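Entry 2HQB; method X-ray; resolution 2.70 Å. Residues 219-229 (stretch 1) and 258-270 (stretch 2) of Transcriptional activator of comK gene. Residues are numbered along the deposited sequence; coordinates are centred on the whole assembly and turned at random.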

# COMPACT_ATOMS: atom_id res chain seq x y z
N GLY A 219 -11.18 -9.06 12.98
CA GLY A 219 -12.36 -9.86 12.72
C GLY A 219 -13.59 -9.20 13.27
O GLY A 219 -13.77 -9.14 14.51
N SER A 220 -14.42 -8.72 12.35
CA SER A 220 -15.65 -7.99 12.67
C SER A 220 -15.30 -6.63 13.29
O SER A 220 -16.18 -5.80 13.51
CB SER A 220 -16.56 -8.76 13.62
OG SER A 220 -16.47 -8.25 14.95
N THR A 221 -14.02 -6.40 13.61
CA THR A 221 -13.54 -5.12 14.14
C THR A 221 -13.08 -4.33 12.92
O THR A 221 -13.07 -3.09 12.89
CB THR A 221 -12.31 -5.32 15.02
OG1 THR A 221 -12.72 -5.75 16.30
CG2 THR A 221 -11.54 -4.04 15.14
N ILE A 222 -12.68 -5.09 11.90
CA ILE A 222 -12.19 -4.54 10.64
C ILE A 222 -13.38 -4.31 9.72
O ILE A 222 -13.80 -5.22 9.02
CB ILE A 222 -11.17 -5.51 10.02
CG1 ILE A 222 -10.05 -5.76 11.03
CG2 ILE A 222 -10.58 -4.93 8.77
CD1 ILE A 222 -9.24 -4.52 11.42
N LEU A 223 -13.92 -3.10 9.78
CA LEU A 223 -15.05 -2.67 8.96
C LEU A 223 -14.71 -2.95 7.52
O LEU A 223 -15.52 -3.51 6.77
CB LEU A 223 -15.26 -1.17 9.14
CG LEU A 223 -15.30 -0.76 10.62
CD1 LEU A 223 -15.41 0.75 10.75
CD2 LEU A 223 -16.48 -1.47 11.29
N THR A 224 -13.50 -2.54 7.16
CA THR A 224 -12.96 -2.73 5.82
C THR A 224 -11.47 -2.41 5.83
O THR A 224 -10.92 -1.97 6.84
CB THR A 224 -13.72 -1.86 4.79
OG1 THR A 224 -14.92 -2.56 4.45
CG2 THR A 224 -12.94 -1.61 3.50
N SER A 225 -10.82 -2.63 4.69
CA SER A 225 -9.41 -2.38 4.57
C SER A 225 -9.11 -1.66 3.26
O SER A 225 -9.73 -1.95 2.23
CB SER A 225 -8.68 -3.72 4.63
OG SER A 225 -9.53 -4.69 5.23
N THR A 226 -8.18 -0.70 3.31
CA THR A 226 -7.75 0.02 2.11
C THR A 226 -6.58 -0.83 1.53
O THR A 226 -5.43 -0.66 1.88
CB THR A 226 -7.34 1.52 2.44
OG1 THR A 226 -6.29 1.59 3.41
CG2 THR A 226 -8.54 2.28 2.99
N VAL A 227 -6.91 -1.75 0.65
CA VAL A 227 -5.94 -2.67 0.08
C VAL A 227 -5.13 -2.24 -1.15
O VAL A 227 -5.68 -1.68 -2.10
CB VAL A 227 -6.65 -3.98 -0.26
CG1 VAL A 227 -5.66 -5.06 -0.63
CG2 VAL A 227 -7.51 -4.39 0.91
N GLN A 228 -3.82 -2.51 -1.12
CA GLN A 228 -2.94 -2.22 -2.24
C GLN A 228 -2.34 -3.57 -2.64
O GLN A 228 -1.63 -4.20 -1.86
CB GLN A 228 -1.85 -1.23 -1.82
CG GLN A 228 -2.44 0.11 -1.41
CD GLN A 228 -1.39 1.18 -1.19
OE1 GLN A 228 -0.33 0.92 -0.65
NE2 GLN A 228 -1.69 2.40 -1.62
N HIS A 229 -2.63 -4.03 -3.86
CA HIS A 229 -2.16 -5.34 -4.28
C HIS A 229 -0.79 -5.39 -4.89
O HIS A 229 -0.65 -5.47 -6.11
CB HIS A 229 -3.16 -5.96 -5.25
CG HIS A 229 -4.56 -5.97 -4.72
ND1 HIS A 229 -5.03 -6.96 -3.88
CD2 HIS A 229 -5.57 -5.08 -4.86
CE1 HIS A 229 -6.27 -6.67 -3.52
NE2 HIS A 229 -6.62 -5.54 -4.11
N GLY A 258 -6.83 -1.55 -11.21
CA GLY A 258 -7.14 -2.85 -10.61
C GLY A 258 -6.24 -3.43 -9.51
O GLY A 258 -6.38 -4.60 -9.12
N VAL A 259 -5.32 -2.62 -8.99
CA VAL A 259 -4.43 -3.10 -7.97
C VAL A 259 -4.61 -2.31 -6.70
O VAL A 259 -3.70 -2.23 -5.85
CB VAL A 259 -2.99 -3.03 -8.46
CG1 VAL A 259 -2.83 -3.91 -9.65
CG2 VAL A 259 -2.63 -1.62 -8.81
N VAL A 260 -5.79 -1.72 -6.58
CA VAL A 260 -6.16 -0.98 -5.38
C VAL A 260 -7.62 -1.24 -5.16
O VAL A 260 -8.42 -1.17 -6.10
CB VAL A 260 -5.97 0.52 -5.52
CG1 VAL A 260 -6.64 1.22 -4.36
CG2 VAL A 260 -4.50 0.85 -5.53
N SER A 261 -7.99 -1.52 -3.92
CA SER A 261 -9.38 -1.81 -3.61
C SER A 261 -9.77 -1.60 -2.15
O SER A 261 -9.05 -0.96 -1.37
CB SER A 261 -9.64 -3.25 -4.00
OG SER A 261 -8.74 -4.10 -3.30
N LEU A 262 -10.93 -2.15 -1.79
CA LEU A 262 -11.41 -2.11 -0.43
C LEU A 262 -11.51 -3.57 -0.01
O LEU A 262 -11.74 -4.44 -0.85
CB LEU A 262 -12.79 -1.47 -0.33
CG LEU A 262 -12.89 0.04 -0.28
CD1 LEU A 262 -14.20 0.39 0.34
CD2 LEU A 262 -11.80 0.63 0.55
N GLY A 263 -11.32 -3.83 1.28
CA GLY A 263 -11.38 -5.18 1.79
C GLY A 263 -12.78 -5.67 2.07
O GLY A 263 -13.72 -4.86 2.13
N GLU A 264 -12.93 -6.97 2.27
CA GLU A 264 -14.25 -7.51 2.51
C GLU A 264 -14.84 -6.79 3.68
O GLU A 264 -14.23 -6.70 4.75
CB GLU A 264 -14.20 -9.02 2.78
CG GLU A 264 -13.75 -9.45 4.16
CD GLU A 264 -13.93 -10.95 4.37
OE1 GLU A 264 -13.38 -11.75 3.57
OE2 GLU A 264 -14.63 -11.34 5.33
N PHE A 265 -16.03 -6.24 3.47
CA PHE A 265 -16.71 -5.49 4.52
C PHE A 265 -17.03 -6.40 5.66
O PHE A 265 -17.11 -7.61 5.49
CB PHE A 265 -18.00 -4.87 4.01
CG PHE A 265 -17.78 -3.78 2.99
CD1 PHE A 265 -17.67 -4.08 1.65
CD2 PHE A 265 -17.66 -2.46 3.39
CE1 PHE A 265 -17.44 -3.06 0.72
CE2 PHE A 265 -17.43 -1.44 2.47
CZ PHE A 265 -17.32 -1.73 1.14
N SER A 266 -17.21 -5.81 6.83
CA SER A 266 -17.57 -6.56 8.00
C SER A 266 -19.08 -6.86 7.93
O SER A 266 -19.84 -6.12 7.29
CB SER A 266 -17.30 -5.75 9.24
OG SER A 266 -17.76 -6.45 10.38
N SER A 267 -19.48 -7.95 8.57
CA SER A 267 -20.87 -8.38 8.66
C SER A 267 -21.62 -7.19 9.25
O SER A 267 -22.77 -6.89 8.89
CB SER A 267 -20.96 -9.56 9.62
OG SER A 267 -20.29 -9.24 10.85
N VAL A 268 -20.93 -6.52 10.17
CA VAL A 268 -21.41 -5.36 10.88
C VAL A 268 -21.92 -4.24 9.98
O VAL A 268 -22.93 -3.60 10.26
CB VAL A 268 -20.29 -4.82 11.77
CG1 VAL A 268 -20.73 -3.58 12.45
CG2 VAL A 268 -19.89 -5.87 12.79
N VAL A 269 -21.23 -3.98 8.88
CA VAL A 269 -21.65 -2.90 8.02
C VAL A 269 -22.99 -3.15 7.36
O VAL A 269 -23.22 -4.18 6.74
CB VAL A 269 -20.60 -2.60 6.93
CG1 VAL A 269 -21.17 -1.64 5.90
CG2 VAL A 269 -19.38 -1.98 7.57
N PRO A 270 -23.91 -2.20 7.51
CA PRO A 270 -25.23 -2.34 6.90
C PRO A 270 -25.02 -2.51 5.41
O PRO A 270 -24.21 -1.83 4.80
CB PRO A 270 -25.90 -1.03 7.25
CG PRO A 270 -25.35 -0.76 8.61
CD PRO A 270 -23.88 -1.03 8.41

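Stretch 2 runs antiparallel to strand 222-228, and its own strand, 260-262, pairs with its C-terminal end, Thr226 to Gln228. The two strand axes come within 4.7 Å. Together the stretches bury 731 Å², counting both sides.

Gly258 opens the stretch at the edge of the contact. Its positive phi, 80°, would press a CB against the preceding carbonyl, so the backbone itself calls for glycine.

Val259 supplies the first backbone bond. His229 N donates to Val259 O at 2.9 Å and an angle of 163°, which is nearly straight. This carries the pairing one residue past strand 222-228, to the N-cap position of a helix. The side chains also come near, with Val259 CB 4.3 Å from His229 CB.

Val260 lies opposite Gln228 in a non-hydrogen-bonded pair, so no N-H...O bond links these two. Their side chains share one face of the sheet. Val260 CA lies 3.4 Å from Val227 O in a CA-H...O contact.

Ser261 is the most heavily bonded residue of stretch 2 in this contact. It forms a hydrogen-bonded pair with Val227. Ser261 N donates to Val227 O at 2.9 Å with an angle of 166°. The return bond, Val227 N to Ser261 O at 3.0 Å, is weak, with an angle of 134°. The side chain of Ser261, with chi1 at 57° (p), lies on the same face as that of Val227. There Ser261 OG is 2.7 Å from His229 NE2 in a hydrogen bond in which either atom could be the donor. OG meets the imidazole at its edge, near the ring plane, as suits a bond to a ring nitrogen.

Leu262 pairs with Thr226 without a direct backbone bond. Its side chain is on the face that carries Thr226 and Gln228. Leu262 CB packs 3.8 Å from Thr224 CG2. Leu262 CA makes a CA-H...O contact of 3.2 Å with Ser225 O.

That same carbonyl accepts the next amide: Gly263 N to Ser225 O is short, 2.6 Å, though bent at 135°. The absence of a side chain matters here. A CB on Gly263 would point toward stretch 1 and sit 2.5 Å from Ser225 OG, a clash.

Glu264 points away and adds little. Phe265 also points away overall, yet its CD2 comes within 2.9 Å of Thr224 OG1. Its CA makes a CA-H...O contact of 3.2 Å with Leu223 O.

After Glu264 and Phe265, whose amides make no bond to stretch 1, Ser266 resumes the backbone bonding. Ser266 N donates to Leu223 O at 2.9 Å and 137°. Leu223 O also accepts Thr224 OG1 at 2.6 Å. Ser266 CB points toward stretch 1 and lies 3.5 Å from Ile222 O. Ser266 OG accepts Val268 N at 3.2 Å.

Val268 and Val269 close the contact with methyl groups. Val268 CG2 lies 3.8 Å from Ser220 O, and Val269 CG2 lies 4.5 Å from Leu223 CB. Pro270 is out of reach.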